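Local coordinates for protein hepatocyte growth factor-regulated tyrosine kinase substrate (Drosophila melanogaster, PDB 1DVP) that binds ubiquitin and phosphatidylinositol and is essential for endosome membrane invagination and multivesicular body formation, promoting degradation of activated tyrosine kinase receptors, at residues 8-11 with 12-16; 37-40 with 41-44; 98-101 with 102-105. All coordinates share one frame; numbering follows the deposited sequence.

Interaction 1 of 3, residues 8-11 with 12-16; sequences KNLE and NATSH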
loop_
_atom_site.group_PDB
_atom_site.type_symbol
_atom_site.label_atom_id
_atom_site.label_comp_id
_atom_site.label_asym_id
_atom_site.label_seq_id
_atom_site.Cartn_x
_atom_site.Cartn_y
_atom_site.Cartn_z
ATOM N N LYS A 8 18.772 16.796 22.967
ATOM C CA LYS A 8 17.396 17.092 23.333
ATOM C C LYS A 8 16.498 15.894 22.974
ATOM O O LYS A 8 15.535 15.589 23.677
ATOM C CB LYS A 8 16.899 18.358 22.615
ATOM C CG LYS A 8 15.375 18.592 22.726
ATOM C CD LYS A 8 15.022 19.755 23.684
ATOM C CE LYS A 8 13.542 19.759 24.065
ATOM N NZ LYS A 8 12.672 19.604 22.862
ATOM N N ASN A 9 16.801 15.227 21.865
ATOM C CA ASN A 9 16.000 14.082 21.476
ATOM C C ASN A 9 16.250 12.922 22.454
ATOM O O ASN A 9 15.336 12.205 22.792
ATOM C CB ASN A 9 16.302 13.662 20.014
ATOM C CG ASN A 9 15.862 14.712 18.977
ATOM O OD1 ASN A 9 14.800 15.324 19.084
ATOM N ND2 ASN A 9 16.692 14.904 17.952
ATOM N N LEU A 10 17.485 12.744 22.917
ATOM C CA LEU A 10 17.769 11.657 23.854
ATOM C C LEU A 10 17.077 11.944 25.214
ATOM O O LEU A 10 16.493 11.043 25.833
ATOM C CB LEU A 10 19.281 11.472 24.031
ATOM C CG LEU A 10 19.801 10.280 24.841
ATOM C CD1 LEU A 10 19.437 8.903 24.155
ATOM C CD2 LEU A 10 21.312 10.416 24.980
ATOM N N GLU A 11 17.141 13.197 25.665
ATOM C CA GLU A 11 16.445 13.573 26.900
ATOM C C GLU A 11 14.970 13.185 26.738
ATOM O O GLU A 11 14.409 12.497 27.574
ATOM C CB GLU A 11 16.518 15.084 27.145
ATOM C CG GLU A 11 17.832 15.579 27.618
ATOM C CD GLU A 11 18.145 15.199 29.048
ATOM O OE1 GLU A 11 19.263 15.541 29.505
ATOM O OE2 GLU A 11 17.302 14.564 29.709
ATOM N N ASN A 12 14.360 13.646 25.655
ATOM C CA ASN A 12 12.961 13.333 25.364
ATOM C C ASN A 12 12.693 11.834 25.390
ATOM O O ASN A 12 11.807 11.378 26.081
ATOM C CB ASN A 12 12.546 13.853 23.988
ATOM C CG ASN A 12 12.258 15.358 23.972
ATOM O OD1 ASN A 12 12.083 15.983 25.012
ATOM N ND2 ASN A 12 12.195 15.933 22.776
ATOM N N ALA A 13 13.472 11.079 24.619
ATOM C CA ALA A 13 13.317 9.626 24.522
ATOM C C ALA A 13 13.573 8.829 25.832
ATOM O O ALA A 13 13.037 7.714 26.031
ATOM C CB ALA A 13 14.213 9.112 23.407
ATOM N N THR A 14 14.407 9.356 26.720
ATOM C CA THR A 14 14.676 8.613 27.961
ATOM C C THR A 14 13.994 9.225 29.193
ATOM O O THR A 14 14.264 8.824 30.325
ATOM C CB THR A 14 16.155 8.556 28.265
ATOM O OG1 THR A 14 16.651 9.898 28.359
ATOM C CG2 THR A 14 16.885 7.769 27.197
ATOM N N SER A 15 13.136 10.203 28.958
ATOM C CA SER A 15 12.391 10.867 30.007
ATOM C C SER A 15 11.517 9.906 30.834
ATOM O O SER A 15 10.686 9.179 30.288
ATOM C CB SER A 15 11.504 11.942 29.369
ATOM O OG SER A 15 10.679 12.537 30.359
ATOM N N HIS A 16 11.684 9.920 32.154
ATOM C CA HIS A 16 10.896 9.034 32.998
ATOM C C HIS A 16 9.390 9.323 32.930
ATOM O O HIS A 16 8.573 8.485 33.316
ATOM C CB HIS A 16 11.388 9.091 34.447
ATOM C CG HIS A 16 11.144 10.410 35.102
ATOM N ND1 HIS A 16 11.873 11.541 34.789
ATOM C CD2 HIS A 16 10.159 10.817 35.933
ATOM C CE1 HIS A 16 11.337 12.586 35.389
ATOM N NE2 HIS A 16 10.295 12.174 36.088
HETATM O O HOH W 1 12.411 15.244 20.297
HETATM O O HOH W 2 15.864 11.856 30.388
#
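Thr14 turns its hydroxyl back onto the preceding turn, where OG1 donates to Leu10 O at 2.8 Å. A chi1 of 58° sets OG1 between the backbone N and the carbonyl carbon, close enough for it to meet Leu10 O from above the carbonyl plane. The same oxygen also accepts from Thr14 N, so one residue grips it twice. Thr14 CG2 takes the other branch and lies 4.1 Å from Leu10 CD1, giving this buried threonine an apolar side as well as a polar one. These residues form the last turns of helix 5-14, the first helix of the VHS domain's helical superhelix; Leu10 packs on Val65 of helix 56-72 and Ala46 of helix 40-51, and the small Ala13 fits against Ile26 and Val65. Water 2 links two side chains of this turn, donating to Thr14 OG1 and, at 3.1 Å, to Glu11 OE2. The other oxygen of Glu11, OE1, forms a salt bridge with Lys50. A second water joins two amides one turn apart, accepting from Asn12 ND2 at 2.6 Å and donating to Asn9 OD1. Asn9 ND2 meanwhile bonds Glu32 OE1, so both ends of this buried amide are engaged. Lys8, bent twice along its chain, passes across the Asn12 side chain, bringing NZ to 3.7 Å from Asn12 ND2, a contact between two donors rather than a bond.

Interaction 2 of 3, residues 37-40 with 41-44; sequences DVTP and KNAF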
loop_
_atom_site.group_PDB
_atom_site.type_symbol
_atom_site.label_atom_id
_atom_site.label_comp_id
_atom_site.label_asym_id
_atom_site.label_seq_id
_atom_site.Cartn_x
_atom_site.Cartn_y
_atom_site.Cartn_z
ATOM N N ASP A 37 25.081 13.914 11.810
ATOM C CA ASP A 37 24.919 15.109 12.638
ATOM C C ASP A 37 25.690 14.841 13.935
ATOM O O ASP A 37 26.211 15.739 14.580
ATOM C CB ASP A 37 23.454 15.346 12.992
ATOM C CG ASP A 37 22.665 15.965 11.875
ATOM O OD1 ASP A 37 23.255 16.313 10.828
ATOM O OD2 ASP A 37 21.431 16.108 12.058
ATOM N N VAL A 38 25.750 13.574 14.308
ATOM C CA VAL A 38 26.419 13.168 15.524
ATOM C C VAL A 38 27.152 11.861 15.254
ATOM O O VAL A 38 26.651 10.991 14.527
ATOM C CB VAL A 38 25.383 12.999 16.694
ATOM C CG1 VAL A 38 24.457 11.794 16.430
ATOM C CG2 VAL A 38 26.114 12.858 18.027
ATOM N N THR A 39 28.342 11.725 15.828
ATOM C CA THR A 39 29.118 10.508 15.637
ATOM C C THR A 39 28.613 9.334 16.470
ATOM O O THR A 39 27.940 9.513 17.485
ATOM C CB THR A 39 30.639 10.703 15.996
ATOM O OG1 THR A 39 30.815 10.625 17.414
ATOM C CG2 THR A 39 31.145 12.057 15.468
ATOM N N PRO A 40 28.925 8.105 16.027
ATOM C CA PRO A 40 28.520 6.889 16.741
ATOM C C PRO A 40 29.134 6.900 18.150
ATOM O O PRO A 40 28.536 6.435 19.109
ATOM C CB PRO A 40 29.096 5.775 15.861
ATOM C CG PRO A 40 28.954 6.353 14.473
ATOM C CD PRO A 40 29.421 7.777 14.673
ATOM N N LYS A 41 30.338 7.448 18.269
ATOM C CA LYS A 41 30.996 7.490 19.569
ATOM C C LYS A 41 30.320 8.414 20.538
ATOM O O LYS A 41 30.058 8.043 21.678
ATOM C CB LYS A 41 32.450 7.910 19.426
ATOM C CG LYS A 41 33.305 7.425 20.576
ATOM C CD LYS A 41 34.750 7.286 20.126
ATOM C CE LYS A 41 35.351 8.620 19.942
ATOM N NZ LYS A 41 35.415 9.270 21.270
ATOM N N ASN A 42 30.046 9.625 20.089
ATOM C CA ASN A 42 29.392 10.600 20.946
ATOM C C ASN A 42 27.971 10.124 21.316
ATOM O O ASN A 42 27.524 10.280 22.460
ATOM C CB ASN A 42 29.370 11.976 20.245
ATOM C CG ASN A 42 30.736 12.687 20.302
ATOM O OD1 ASN A 42 30.990 13.646 19.558
ATOM N ND2 ASN A 42 31.606 12.213 21.172
ATOM N N ALA A 43 27.268 9.536 20.355
ATOM C CA ALA A 43 25.919 9.045 20.629
ATOM C C ALA A 43 25.948 7.948 21.671
ATOM O O ALA A 43 25.172 7.974 22.629
ATOM C CB ALA A 43 25.284 8.529 19.390
ATOM N N PHE A 44 26.859 6.994 21.497
ATOM C CA PHE A 44 26.934 5.886 22.424
ATOM C C PHE A 44 27.340 6.260 23.843
ATOM O O PHE A 44 26.904 5.607 24.794
ATOM C CB PHE A 44 27.859 4.791 21.891
ATOM C CG PHE A 44 27.833 3.540 22.715
ATOM C CD1 PHE A 44 26.630 3.035 23.184
ATOM C CD2 PHE A 44 29.009 2.834 22.986
ATOM C CE1 PHE A 44 26.592 1.853 23.899
ATOM C CE2 PHE A 44 28.976 1.642 23.706
ATOM C CZ PHE A 44 27.761 1.152 24.164
HETATM O O HOH W 3 29.288 14.247 17.176
#
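Ala43 N reaches back to Thr39 O at 2.9 Å and Phe44 N to Pro40 O at 3.0 Å, two backbone bonds that begin the first turn of helix 40-51. Thr39 stands at the N-cap, and its OG1 accepts from Asn42 N at 3.0 Å in an almost straight bond (N-H...O 172°). A chi1 of 80° tucks OG1 between the backbone N and the carbonyl carbon, facing the turn, and sends CG2 away from it. In place of the direct return bond of a capping box, water 3 bridges the two residues, accepting from Thr39 N and donating to Asn42 OD1, at 3.0 Å. Asn42 also lays CB and CG beside Thr39 OG1, and CB lies 4.0 Å from Val38 CG2. Val38, just before the cap, and Ala43 occupy the two positions of a hydrophobic staple, although CG1 and CB are a loose 4.5 Å apart; both also touch Phe6 of helix 5-14 and Ile33 of helix 23-34. Pro40 suits the first helical position, where its missing N-H costs no helix bond, and its ring rests on Pro76 and Glu80 of helix 74-81. Phe44 swings its ring away toward Phe90 of helix 84-96. The first-turn amide of Asn42, which has no preceding helical carbonyl to serve it, is thus satisfied by the threonine hydroxyl, while water completes the exposed side of the cap.

Interaction 3 of 3, residues 98-101 with 102-105; sequences PHEN and VRQK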
loop_
_atom_site.group_PDB
_atom_site.type_symbol
_atom_site.label_atom_id
_atom_site.label_comp_id
_atom_site.label_asym_id
_atom_site.label_seq_id
_atom_site.Cartn_x
_atom_site.Cartn_y
_atom_site.Cartn_z
ATOM N N PRO A 98 20.218 -2.030 40.108
ATOM C CA PRO A 98 19.175 -2.252 41.118
ATOM C C PRO A 98 17.827 -2.618 40.502
ATOM O O PRO A 98 16.969 -3.199 41.156
ATOM C CB PRO A 98 19.123 -0.918 41.863
ATOM C CG PRO A 98 19.601 0.079 40.837
ATOM C CD PRO A 98 20.731 -0.652 40.169
ATOM N N HIS A 99 17.651 -2.303 39.227
ATOM C CA HIS A 99 16.389 -2.585 38.566
ATOM C C HIS A 99 16.460 -3.825 37.704
ATOM O O HIS A 99 17.275 -3.915 36.769
ATOM C CB HIS A 99 15.993 -1.392 37.725
ATOM C CG HIS A 99 16.614 -0.110 38.175
ATOM N ND1 HIS A 99 16.215 0.550 39.316
ATOM C CD2 HIS A 99 17.584 0.654 37.614
ATOM C CE1 HIS A 99 16.907 1.670 39.435
ATOM N NE2 HIS A 99 17.744 1.758 38.414
ATOM N N GLU A 100 15.583 -4.772 38.027
ATOM C CA GLU A 100 15.492 -6.047 37.335
ATOM C C GLU A 100 14.999 -5.831 35.909
ATOM O O GLU A 100 15.457 -6.495 34.988
ATOM C CB GLU A 100 14.524 -6.973 38.077
ATOM C CG GLU A 100 14.342 -8.360 37.474
ATOM C CD GLU A 100 15.575 -9.225 37.588
ATOM O OE1 GLU A 100 15.544 -10.378 37.097
ATOM O OE2 GLU A 100 16.584 -8.769 38.163
ATOM N N ASN A 101 14.059 -4.900 35.739
ATOM C CA ASN A 101 13.510 -4.591 34.413
ATOM C C ASN A 101 14.662 -4.201 33.473
ATOM O O ASN A 101 14.650 -4.523 32.280
ATOM C CB ASN A 101 12.498 -3.435 34.510
ATOM C CG ASN A 101 13.175 -2.089 34.717
ATOM O OD1 ASN A 101 14.060 -1.956 35.569
ATOM N ND2 ASN A 101 12.764 -1.083 33.938
ATOM N N VAL A 102 15.652 -3.513 34.035
ATOM C CA VAL A 102 16.822 -3.081 33.288
ATOM C C VAL A 102 17.704 -4.280 32.939
ATOM O O VAL A 102 18.208 -4.392 31.813
ATOM C CB VAL A 102 17.672 -2.090 34.104
ATOM C CG1 VAL A 102 18.871 -1.650 33.285
ATOM C CG2 VAL A 102 16.839 -0.892 34.518
ATOM N N ARG A 103 17.903 -5.163 33.923
ATOM C CA ARG A 103 18.724 -6.358 33.751
ATOM C C ARG A 103 18.130 -7.336 32.716
ATOM O O ARG A 103 18.870 -7.931 31.911
ATOM C CB ARG A 103 18.906 -7.067 35.099
ATOM C CG ARG A 103 19.324 -8.516 34.954
ATOM C CD ARG A 103 19.532 -9.180 36.317
ATOM N NE ARG A 103 20.363 -8.341 37.171
ATOM C CZ ARG A 103 19.901 -7.578 38.158
ATOM N NH1 ARG A 103 18.602 -7.547 38.438
ATOM N NH2 ARG A 103 20.745 -6.829 38.851
ATOM N N GLN A 104 16.806 -7.493 32.756
ATOM C CA GLN A 104 16.090 -8.359 31.824
ATOM C C GLN A 104 16.213 -7.843 30.389
ATOM O O GLN A 104 16.435 -8.617 29.453
ATOM C CB GLN A 104 14.606 -8.456 32.190
ATOM C CG GLN A 104 14.306 -9.432 33.327
ATOM C CD GLN A 104 15.219 -10.643 33.285
ATOM O OE1 GLN A 104 16.246 -10.656 33.938
ATOM N NE2 GLN A 104 14.861 -11.648 32.496
ATOM N N LYS A 105 16.088 -6.533 30.224
ATOM C CA LYS A 105 16.164 -5.950 28.894
ATOM C C LYS A 105 17.559 -6.113 28.321
ATOM O O LYS A 105 17.721 -6.381 27.131
ATOM C CB LYS A 105 15.758 -4.464 28.934
ATOM C CG LYS A 105 15.770 -3.769 27.566
ATOM C CD LYS A 105 14.780 -4.390 26.571
ATOM C CE LYS A 105 14.968 -3.769 25.172
ATOM N NZ LYS A 105 13.923 -4.217 24.206
#
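His99 O is shared by two amides of the next turn, accepting from Arg103 N at 3.2 Å and, weakly and at a poor angle, from Val102 N. His99 is the N-cap residue of helix 100-116, which Gln104 N to Glu100 O (2.8 Å) and Lys105 N to Asn101 O carry forward. On the apolar side Val102 CG2 sits 3.4 Å from His99 CB and at the edge of the imidazole, near its plane, while Pro98 CG lies over one ring face. Asn101 also meets this methyl: its chi1 of 74° brings OD1 to 3.2 Å from Val102 CG2. Its amide nitrogen makes a weak bond to Pro56 O at the start of helix 56-72, so a leucine in its place would probably leave that carbonyl without this donor and disturb the close fit beside the valine. Glu100, bent at chi2, crosses Arg103 to form a salt bridge at the edge of the guanidinium, the two planes 38° apart; the modelled OE2 to NH1 separation of 2.4 Å is too short to be taken literally. Arg103 NE and NH2 turn instead to Leu94 O and Thr97 O, both weakly. Arg103 thus probably helps join the new helix to the residues before it, and the acidic side chain in the first turn is likely to be favoured further by the positive end of the helix.

In the fold
All three contacts are local ones in the VHS domain, apart from the two zinc sites of the FYVE finger. Interaction 1 closes a helix at its C-terminal end and is the most buried, its side chains wedged among helices 23-34, 40-51 and 56-72; interactions 2 and 3 begin helices, the former partly buried and the latter mostly on the surface. Interactions 1 and 2, with centres 16 Å apart, are joined by helix 40-51, which one starts and the other packs on, whereas 1 and 3 both lean on helix 56-72. A hydroxyl serves each of the first two, donating to a carbonyl in one and accepting from an amide in the other; interaction 3 adds an ion pair to its backbone bonds and a small apolar contact.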